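Local coordinates for DUF3299 domain-containing protein (Pseudomonas aeruginosa, PDB 4HSP), which is of unknown function but belongs to the DUF3299 family, which is related to OB-fold proteins, and is probably exported by way of a signal peptide, at residues A[3-13]-A[49-60]; A[40-48]-A[90-98]. All coordinates share one frame; numbering follows the deposited sequence.

Contact 1: residues A[3-13]-A[49-60]. With SO4 (sulfate ion), chain B; EDO (1,2-ethanediol), chain G; EDO (1,2-ethanediol), chain D; EDO (1,2-ethanediol), chain C.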
loop_
_atom_site.group_PDB
_atom_site.type_symbol
_atom_site.label_atom_id
_atom_site.label_comp_id
_atom_site.label_asym_id
_atom_site.label_seq_id
_atom_site.Cartn_x
_atom_site.Cartn_y
_atom_site.Cartn_z
ATOM N N PRO A 3 -29.432 7.524 6.938
ATOM C CA PRO A 3 -28.507 8.523 7.479
ATOM C C PRO A 3 -28.491 9.827 6.682
ATOM O O PRO A 3 -28.653 9.822 5.452
ATOM C CB PRO A 3 -27.153 7.822 7.413
ATOM C CG PRO A 3 -27.297 6.841 6.319
ATOM C CD PRO A 3 -28.713 6.409 6.289
ATOM N N ARG A 4 -28.303 10.949 7.413
ATOM C CA ARG A 4 -28.116 12.309 6.879
ATOM C C ARG A 4 -26.685 12.372 6.385
ATOM O O ARG A 4 -25.775 12.153 7.177
ATOM C CB ARG A 4 -28.349 13.405 7.971
ATOM C CG ARG A 4 -29.745 13.447 8.574
ATOM C CD ARG A 4 -29.810 13.664 10.091
ATOM N NE ARG A 4 -30.051 15.065 10.463
ATOM C CZ ARG A 4 -30.865 15.479 11.436
ATOM N NH1 ARG A 4 -31.569 14.602 12.146
ATOM N NH2 ARG A 4 -30.996 16.775 11.693
ATOM N N GLU A 5 -26.466 12.626 5.097
ATOM C CA GLU A 5 -25.109 12.770 4.578
ATOM C C GLU A 5 -24.528 14.094 5.047
ATOM O O GLU A 5 -25.171 15.128 4.961
ATOM C CB GLU A 5 -25.055 12.659 3.052
ATOM C CG GLU A 5 -23.634 12.752 2.520
ATOM C CD GLU A 5 -23.438 12.739 1.020
ATOM O OE1 GLU A 5 -24.386 12.387 0.282
ATOM O OE2 GLU A 5 -22.307 13.046 0.585
ATOM N N LEU A 6 -23.310 14.045 5.546
ATOM C CA LEU A 6 -22.564 15.209 6.000
ATOM C C LEU A 6 -21.363 15.461 5.103
ATOM O O LEU A 6 -20.914 14.559 4.403
ATOM C CB LEU A 6 -22.080 15.004 7.452
ATOM C CG LEU A 6 -23.145 14.812 8.558
ATOM C CD1 LEU A 6 -22.455 14.660 9.916
ATOM C CD2 LEU A 6 -24.141 15.970 8.587
ATOM N N THR A 7 -20.875 16.708 5.095
ATOM C CA THR A 7 -19.622 17.109 4.466
ATOM C C THR A 7 -18.714 17.462 5.627
ATOM O O THR A 7 -19.220 17.781 6.702
ATOM C CB THR A 7 -19.799 18.254 3.471
ATOM O OG1 THR A 7 -20.077 19.467 4.184
ATOM C CG2 THR A 7 -20.856 17.964 2.393
ATOM N N TRP A 8 -17.389 17.473 5.428
ATOM C CA TRP A 8 -16.496 17.852 6.506
ATOM C C TRP A 8 -16.688 19.301 6.934
ATOM O O TRP A 8 -16.507 19.585 8.106
ATOM C CB TRP A 8 -15.049 17.589 6.113
ATOM C CG TRP A 8 -14.750 16.123 6.169
ATOM C CD1 TRP A 8 -14.825 15.229 5.138
ATOM C CD2 TRP A 8 -14.539 15.351 7.354
ATOM N NE1 TRP A 8 -14.536 13.963 5.592
ATOM C CE2 TRP A 8 -14.323 14.014 6.947
ATOM C CE3 TRP A 8 -14.415 15.672 8.715
ATOM C CZ2 TRP A 8 -13.992 12.999 7.855
ATOM C CZ3 TRP A 8 -14.105 14.665 9.614
ATOM C CH2 TRP A 8 -13.906 13.345 9.186
ATOM N N SER A 9 -17.102 20.193 6.022
ATOM C CA SER A 9 -17.323 21.612 6.336
ATOM C C SER A 9 -18.523 21.824 7.265
ATOM O O SER A 9 -18.569 22.857 7.929
ATOM C CB SER A 9 -17.495 22.450 5.069
ATOM O OG SER A 9 -18.573 21.977 4.280
ATOM N N GLN A 10 -19.480 20.849 7.332
ATOM C CA GLN A 10 -20.658 20.924 8.215
ATOM C C GLN A 10 -20.264 20.599 9.675
ATOM O O GLN A 10 -21.069 20.775 10.594
ATOM C CB GLN A 10 -21.764 19.979 7.746
ATOM C CG GLN A 10 -22.470 20.391 6.457
ATOM C CD GLN A 10 -23.478 19.348 6.057
ATOM O OE1 GLN A 10 -23.210 18.466 5.248
ATOM N NE2 GLN A 10 -24.640 19.382 6.661
ATOM N N LEU A 11 -19.009 20.156 9.885
ATOM C CA LEU A 11 -18.507 19.811 11.205
ATOM C C LEU A 11 -17.785 20.999 11.824
ATOM O O LEU A 11 -17.378 20.922 12.976
ATOM C CB LEU A 11 -17.592 18.572 11.113
ATOM C CG LEU A 11 -18.238 17.199 11.352
ATOM C CD1 LEU A 11 -19.449 16.943 10.414
ATOM C CD2 LEU A 11 -17.204 16.112 11.249
ATOM N N ILE A 12 -17.659 22.101 11.074
ATOM C CA ILE A 12 -17.045 23.339 11.539
ATOM C C ILE A 12 -18.163 24.358 11.779
ATOM O O ILE A 12 -18.854 24.739 10.824
ATOM C CB ILE A 12 -15.938 23.894 10.593
ATOM C CG1 ILE A 12 -14.798 22.865 10.381
ATOM C CG2 ILE A 12 -15.378 25.191 11.168
ATOM C CD1 ILE A 12 -13.883 23.176 9.306
ATOM N N PRO A 13 -18.365 24.814 13.042
ATOM C CA PRO A 13 -19.423 25.794 13.306
ATOM C C PRO A 13 -19.138 27.152 12.675
ATOM O O PRO A 13 -17.994 27.473 12.349
ATOM C CB PRO A 13 -19.442 25.887 14.835
ATOM C CG PRO A 13 -18.183 25.446 15.265
ATOM C CD PRO A 13 -17.680 24.439 14.291
ATOM N N VAL A 49 -20.098 21.552 16.252
ATOM C CA VAL A 49 -21.505 21.818 15.903
ATOM C C VAL A 49 -22.354 20.926 16.792
ATOM O O VAL A 49 -22.516 19.736 16.502
ATOM C CB VAL A 49 -21.807 21.611 14.393
ATOM C CG1 VAL A 49 -23.258 21.942 14.059
ATOM C CG2 VAL A 49 -20.855 22.428 13.526
ATOM N N LYS A 50 -22.876 21.504 17.890
ATOM C CA LYS A 50 -23.674 20.800 18.891
ATOM C C LYS A 50 -25.018 20.263 18.348
ATOM O O LYS A 50 -25.556 19.323 18.934
ATOM C CB LYS A 50 -23.942 21.720 20.094
ATOM C CG LYS A 50 -22.697 22.061 20.927
ATOM C CD LYS A 50 -23.094 23.022 22.052
ATOM C CE LYS A 50 -21.942 23.527 22.889
ATOM N NZ LYS A 50 -22.424 24.433 23.969
ATOM N N ALA A 51 -25.548 20.826 17.233
ATOM C CA ALA A 51 -26.826 20.385 16.638
ATOM C C ALA A 51 -26.708 19.021 15.935
ATOM O O ALA A 51 -27.708 18.466 15.470
ATOM C CB ALA A 51 -27.343 21.429 15.655
ATOM N N LEU A 52 -25.496 18.490 15.862
ATOM C CA LEU A 52 -25.235 17.215 15.219
ATOM C C LEU A 52 -25.386 16.057 16.200
ATOM O O LEU A 52 -25.429 14.914 15.763
ATOM C CB LEU A 52 -23.805 17.211 14.602
ATOM C CG LEU A 52 -23.533 18.177 13.413
ATOM C CD1 LEU A 52 -22.110 18.058 12.920
ATOM C CD2 LEU A 52 -24.528 17.985 12.245
ATOM N N ASP A 53 -25.476 16.344 17.510
ATOM C CA ASP A 53 -25.511 15.316 18.550
ATOM C C ASP A 53 -26.738 14.436 18.474
ATOM O O ASP A 53 -27.858 14.933 18.531
ATOM C CB ASP A 53 -25.395 15.929 19.963
ATOM C CG ASP A 53 -25.087 14.916 21.067
ATOM O OD1 ASP A 53 -24.047 14.224 20.970
ATOM O OD2 ASP A 53 -25.870 14.845 22.046
ATOM N N GLY A 54 -26.505 13.131 18.372
ATOM C CA GLY A 54 -27.559 12.120 18.350
ATOM C C GLY A 54 -28.137 11.768 17.001
ATOM O O GLY A 54 -29.019 10.920 16.926
ATOM N N ILE A 55 -27.664 12.389 15.920
ATOM C CA ILE A 55 -28.253 12.095 14.605
ATOM C C ILE A 55 -27.658 10.800 14.005
ATOM O O ILE A 55 -26.613 10.327 14.456
ATOM C CB ILE A 55 -28.109 13.308 13.615
ATOM C CG1 ILE A 55 -26.667 13.456 13.078
ATOM C CG2 ILE A 55 -28.681 14.634 14.203
ATOM C CD1 ILE A 55 -26.545 14.275 11.877
ATOM N N GLU A 56 -28.341 10.242 12.995
ATOM C CA GLU A 56 -27.871 9.122 12.179
ATOM C C GLU A 56 -27.166 9.796 11.014
ATOM O O GLU A 56 -27.812 10.495 10.241
ATOM C CB GLU A 56 -29.056 8.219 11.743
ATOM C CG GLU A 56 -28.766 6.725 11.696
ATOM C CD GLU A 56 -28.328 6.066 12.996
ATOM O OE1 GLU A 56 -28.770 6.510 14.083
ATOM O OE2 GLU A 56 -27.557 5.080 12.918
ATOM N N ALA A 57 -25.845 9.712 10.947
ATOM C CA ALA A 57 -25.084 10.436 9.911
ATOM C C ALA A 57 -24.274 9.519 9.001
ATOM O O ALA A 57 -24.092 8.348 9.301
ATOM C CB ALA A 57 -24.165 11.465 10.558
ATOM N N LYS A 58 -23.805 10.068 7.878
ATOM C CA LYS A 58 -23.003 9.389 6.859
ATOM C C LYS A 58 -21.918 10.380 6.415
ATOM O O LYS A 58 -22.208 11.504 5.999
ATOM C CB LYS A 58 -23.923 8.945 5.713
ATOM C CG LYS A 58 -23.264 8.316 4.505
ATOM C CD LYS A 58 -24.265 8.350 3.355
ATOM C CE LYS A 58 -23.863 7.503 2.182
ATOM N NZ LYS A 58 -24.834 7.653 1.073
ATOM N N LEU A 59 -20.674 9.991 6.564
ATOM C CA LEU A 59 -19.564 10.877 6.237
ATOM C C LEU A 59 -18.477 10.129 5.457
ATOM O O LEU A 59 -18.220 8.961 5.780
ATOM C CB LEU A 59 -19.025 11.393 7.583
ATOM C CG LEU A 59 -18.055 12.554 7.661
ATOM C CD1 LEU A 59 -18.590 13.823 6.985
ATOM C CD2 LEU A 59 -17.753 12.836 9.123
ATOM N N PRO A 60 -17.851 10.744 4.407
ATOM C CA PRO A 60 -16.756 10.040 3.698
ATOM C C PRO A 60 -15.397 10.359 4.330
ATOM O O PRO A 60 -15.227 11.405 4.966
ATOM C CB PRO A 60 -16.861 10.605 2.285
ATOM C CG PRO A 60 -17.332 12.039 2.515
ATOM C CD PRO A 60 -18.044 12.104 3.847
HETATM S S SO4 B . -32.166 11.597 13.353
HETATM O O1 SO4 B . -32.417 10.258 12.812
HETATM O O2 SO4 B . -30.902 12.020 12.779
HETATM O O3 SO4 B . -33.180 12.574 12.941
HETATM O O4 SO4 B . -32.099 11.513 14.815
HETATM C C1 EDO G . -21.191 24.930 7.494
HETATM O O1 EDO G . -21.396 24.177 6.293
HETATM C C2 EDO G . -21.984 24.333 8.701
HETATM O O2 EDO G . -21.514 24.897 9.929
HETATM C C1 EDO D . -24.721 16.323 1.183
HETATM O O1 EDO D . -25.944 16.243 0.473
HETATM C C2 EDO D . -24.591 17.707 1.845
HETATM O O2 EDO D . -24.833 17.586 3.238
HETATM C C1 EDO C . -27.838 17.064 7.632
HETATM O O1 EDO C . -27.355 17.357 6.304
HETATM C C2 EDO C . -27.714 18.284 8.608
HETATM O O2 EDO C . -28.080 17.910 9.946
#
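Arg4 threads between two strand residues: Arg4 N bonds to Glu56 O at 2.9 Å, while Arg4 O accepts from Lys58 N. Two residues on, Leu6 N donates to Lys58 O, completing a short parallel pairing. The Arg4 side chain then leaves the sheet. CB passes a 1,2-ethanediol and CG lies beside Glu56 O. The chain bends at chi2 (138°), which brings CD to 3.8 Å from Ile55 CD1 and close to the sulfate, and again at chi3 (97°). NE has a weak bond to the diol, CZ lies over Ile55 CG2, and NH2 is on the diol side. Ile55 CG2 sits under the centre of that guanidinium face, 3.5 Å from NH1. In the plane of the group lies the sulfate, with NH1 bonded to its O2 at 2.7 Å. Glu56 N donates to the same O2, so the sulfate, probably from the crystallisation liquor, bridges the Arg4 guanidinium and the Glu56 backbone N-H. Glu5 OE2, next along, bonds to His26 N of the second subunit.

Further along, the contact turns apolar. Leu6 CD1 packs on Ala57 CB at 3.7 Å, and Leu6 CB meets Leu59 CD1. Leu59 CD2 makes a CH-pi contact over the six-membered ring of Trp8, 3.9 Å from its centroid, and touches Leu11 CD2 tip to tip. The indole is fixed at its edge too, because Trp8 NE1 reaches Pro60 O at 2.7 Å, with the oxygen 23° out of the ring plane. Beyond it, Val49 CG2 tucks under Gln10 O.

Phe121 packs on Leu52, Ile55 and Ala57, and faces Gly54 and Ile55 in a G1 bulge. Strand 4-5 thus adds a parallel neighbour to strand 55-68, which also pairs antiparallel with strands 115-118 and 120-122.

Contact 2: residues A[40-48]-A[90-98]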
loop_
_atom_site.group_PDB
_atom_site.type_symbol
_atom_site.label_atom_id
_atom_site.label_comp_id
_atom_site.label_asym_id
_atom_site.label_seq_id
_atom_site.Cartn_x
_atom_site.Cartn_y
_atom_site.Cartn_z
ATOM N N SER A 40 1.878 18.065 17.772
ATOM C CA SER A 40 1.504 17.621 16.416
ATOM C C SER A 40 0.166 18.225 15.959
ATOM O O SER A 40 0.096 18.774 14.853
ATOM C CB SER A 40 1.407 16.100 16.353
ATOM O OG SER A 40 2.537 15.480 16.933
ATOM N N GLN A 41 -0.887 18.126 16.810
ATOM C CA GLN A 41 -2.232 18.624 16.489
ATOM C C GLN A 41 -2.367 20.027 17.052
ATOM O O GLN A 41 -2.430 20.205 18.267
ATOM C CB GLN A 41 -3.322 17.664 17.011
ATOM C CG GLN A 41 -4.749 18.137 16.762
ATOM C CD GLN A 41 -5.731 17.158 17.322
ATOM O OE1 GLN A 41 -5.619 16.706 18.464
ATOM N NE2 GLN A 41 -6.705 16.798 16.527
ATOM N N GLN A 42 -2.379 21.028 16.161
ATOM C CA GLN A 42 -2.382 22.419 16.582
ATOM C C GLN A 42 -3.727 22.940 17.060
ATOM O O GLN A 42 -3.732 23.893 17.836
ATOM C CB GLN A 42 -1.770 23.321 15.522
ATOM C CG GLN A 42 -0.231 23.367 15.658
ATOM C CD GLN A 42 0.306 23.748 17.048
ATOM O OE1 GLN A 42 0.225 24.902 17.500
ATOM N NE2 GLN A 42 0.899 22.790 17.740
ATOM N N SER A 43 -4.851 22.288 16.692
ATOM C CA SER A 43 -6.166 22.677 17.207
ATOM C C SER A 43 -6.825 21.416 17.808
ATOM O O SER A 43 -7.666 20.777 17.162
ATOM C CB SER A 43 -7.024 23.345 16.129
ATOM O OG SER A 43 -6.248 24.213 15.313
ATOM N N PRO A 44 -6.432 21.033 19.048
ATOM C CA PRO A 44 -6.969 19.803 19.640
ATOM C C PRO A 44 -8.298 20.002 20.366
ATOM O O PRO A 44 -8.871 19.031 20.881
ATOM C CB PRO A 44 -5.869 19.394 20.611
ATOM C CG PRO A 44 -5.277 20.678 21.060
ATOM C CD PRO A 44 -5.429 21.657 19.940
ATOM N N ASN A 45 -8.789 21.249 20.429
ATOM C CA ASN A 45 -10.039 21.494 21.103
ATOM C C ASN A 45 -10.842 22.553 20.323
ATOM O O ASN A 45 -11.383 23.517 20.881
ATOM C CB ASN A 45 -9.819 21.833 22.594
ATOM C CG ASN A 45 -8.767 22.860 22.920
ATOM O OD1 ASN A 45 -8.751 23.983 22.397
ATOM N ND2 ASN A 45 -7.946 22.528 23.907
ATOM N N ALA A 46 -10.916 22.316 18.997
ATOM C CA ALA A 46 -11.581 23.152 18.013
ATOM C C ALA A 46 -13.098 23.188 18.263
ATOM O O ALA A 46 -13.647 22.169 18.712
ATOM C CB ALA A 46 -11.272 22.620 16.633
ATOM N N PRO A 47 -13.790 24.348 18.046
ATOM C CA PRO A 47 -15.261 24.397 18.271
ATOM C C PRO A 47 -16.044 23.344 17.455
ATOM O O PRO A 47 -15.677 23.024 16.323
ATOM C CB PRO A 47 -15.636 25.815 17.840
ATOM C CG PRO A 47 -14.373 26.595 17.947
ATOM C CD PRO A 47 -13.285 25.649 17.560
ATOM N N VAL A 48 -17.103 22.777 18.055
ATOM C CA VAL A 48 -17.938 21.722 17.454
ATOM C C VAL A 48 -19.395 22.198 17.220
ATOM O O VAL A 48 -19.855 23.134 17.889
ATOM C CB VAL A 48 -17.912 20.414 18.306
ATOM C CG1 VAL A 48 -16.517 19.800 18.338
ATOM C CG2 VAL A 48 -18.458 20.636 19.724
ATOM N N PRO A 90 0.733 16.339 9.769
ATOM C CA PRO A 90 0.124 16.523 11.106
ATOM C C PRO A 90 -1.371 16.192 11.186
ATOM O O PRO A 90 -2.080 16.308 10.189
ATOM C CB PRO A 90 0.328 18.019 11.386
ATOM C CG PRO A 90 1.514 18.388 10.593
ATOM C CD PRO A 90 1.436 17.563 9.334
ATOM N N PRO A 91 -1.883 15.808 12.378
ATOM C CA PRO A 91 -3.330 15.543 12.504
ATOM C C PRO A 91 -4.207 16.745 12.117
ATOM O O PRO A 91 -3.804 17.897 12.367
ATOM C CB PRO A 91 -3.506 15.265 14.007
ATOM C CG PRO A 91 -2.194 14.914 14.500
ATOM C CD PRO A 91 -1.188 15.615 13.667
ATOM N N PRO A 92 -5.436 16.514 11.575
ATOM C CA PRO A 92 -6.353 17.648 11.305
ATOM C C PRO A 92 -6.857 18.291 12.608
ATOM O O PRO A 92 -6.668 17.680 13.670
ATOM C CB PRO A 92 -7.535 16.983 10.562
ATOM C CG PRO A 92 -7.112 15.617 10.238
ATOM C CD PRO A 92 -6.075 15.224 11.245
ATOM N N PRO A 93 -7.544 19.469 12.588
ATOM C CA PRO A 93 -8.165 19.982 13.835
ATOM C C PRO A 93 -9.183 18.971 14.383
ATOM O O PRO A 93 -9.696 18.155 13.609
ATOM C CB PRO A 93 -8.847 21.275 13.390
ATOM C CG PRO A 93 -8.203 21.622 12.114
ATOM C CD PRO A 93 -7.885 20.337 11.446
ATOM N N SER A 94 -9.457 18.999 15.703
ATOM C CA SER A 94 -10.327 18.006 16.365
ATOM C C SER A 94 -11.790 18.007 15.873
ATOM O O SER A 94 -12.544 17.079 16.194
ATOM C CB SER A 94 -10.289 18.181 17.878
ATOM O OG SER A 94 -10.650 19.495 18.248
ATOM N N ASN A 95 -12.188 19.017 15.098
ATOM C CA ASN A 95 -13.546 19.106 14.554
ATOM C C ASN A 95 -13.543 18.639 13.090
ATOM O O ASN A 95 -14.533 18.804 12.378
ATOM C CB ASN A 95 -14.147 20.504 14.729
ATOM C CG ASN A 95 -13.399 21.641 14.086
ATOM O OD1 ASN A 95 -12.332 21.470 13.491
ATOM N ND2 ASN A 95 -13.930 22.855 14.229
ATOM N N GLN A 96 -12.423 18.016 12.673
ATOM C CA GLN A 96 -12.208 17.413 11.355
ATOM C C GLN A 96 -11.719 15.961 11.579
ATOM O O GLN A 96 -10.995 15.395 10.772
ATOM C CB GLN A 96 -11.240 18.264 10.477
ATOM C CG GLN A 96 -11.765 19.669 10.079
ATOM C CD GLN A 96 -12.894 19.659 9.067
ATOM O OE1 GLN A 96 -12.670 19.787 7.857
ATOM N NE2 GLN A 96 -14.141 19.553 9.539
ATOM N N ILE A 97 -12.141 15.371 12.711
ATOM C CA ILE A 97 -11.855 13.990 13.122
ATOM C C ILE A 97 -13.089 13.421 13.825
ATOM O O ILE A 97 -13.687 14.094 14.657
ATOM C CB ILE A 97 -10.596 13.828 14.046
ATOM C CG1 ILE A 97 -9.375 14.666 13.574
ATOM C CG2 ILE A 97 -10.242 12.329 14.233
ATOM C CD1 ILE A 97 -8.059 14.468 14.378
ATOM N N VAL A 98 -13.439 12.175 13.498
ATOM C CA VAL A 98 -14.473 11.383 14.153
ATOM C C VAL A 98 -13.811 10.106 14.722
ATOM O O VAL A 98 -13.163 9.372 13.978
ATOM C CB VAL A 98 -15.657 11.030 13.203
ATOM C CG1 VAL A 98 -16.778 10.327 13.958
ATOM C CG2 VAL A 98 -16.181 12.271 12.475
HETATM O O HOH W 1 -1.636 20.237 13.443
HETATM O O HOH W 2 -13.295 19.399 18.873
#
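Ser94 and Ser43 meet at the tight end of this contact, where two loops without regular structure run side by side. Ser94 N bonds to Ser43 O at 2.9 Å, and the Ser94 hydroxyl is turned between its own backbone N and carbonyl carbon (chi1 56°), where OG accepts Ala46 N at 2.9 Å. A water links the same OG to Ala46 O. Next door, the Asn95 amide does two jobs. Its flat group packs against Ala46 CB, which comes within 3.5 Å of Asn95 CG, while ND2 donates in the carbonyl plane of Pro47 at 2.7 Å from Pro47 O. Gln41 is the matching reach from the other loop: fully extended (chi1 178°), it lays CB on Pro91 CB and delivers NE2 to Pro92 O at 3.0 Å, the acceptor lying in the amide plane. NE2 also brushes Ile97 CD1, and Gln41 OE1 is taken by Ala132 N.

The Ser40 end is buried as well, with Tyr147 of the second subunit packing on Ser40, Pro90 and Pro91. There a water bridges the two loops, accepting from Gln42 N and donating to Ser40 O at 2.7 Å, with a weak bond to Pro91 O. The looser side is the exposed turn through Pro44, Asn45 and Pro47. In all three the bond from CA to CB heads away from 90-98, and Pro44 and Asn45 bury little there.

The chemistry follows from the row of four prolines, 90-93: they have no N-H to donate, so their backbone can hydrogen-bond only through its carbonyls, as Pro92 O does. The segment is joined to 40-48 by that carbonyl, the N-H and hydroxyl of Ser94 and the amide of Asn95, a mainly side-chain-mediated fastening of two irregular loops.

How the contacts relate
Contact 1 and contact 2 lie with their centres about 16 Å apart and share one chain path, since 40-48 runs straight into 49-60. The segments alternate along the chain, in the order 3-13, 40-48, 49-60, 90-98. They also touch directly: Trp8 O lies 2.8 Å from Gln96 NE2, a probable hydrogen bond, and Leu11 CB packs 3.3 Å from Asn95 O. Pro13 CD comes to 3.2 Å from Pro47 O. Tyr135 serves both, its hydroxyl bonding Leu11 O and Val49 N while its side chain meets Val48 and Asn95. Both contacts border the second subunit. No functional site is assigned here; the sulfate and diols beside contact 1 probably come from the crystallisation liquor.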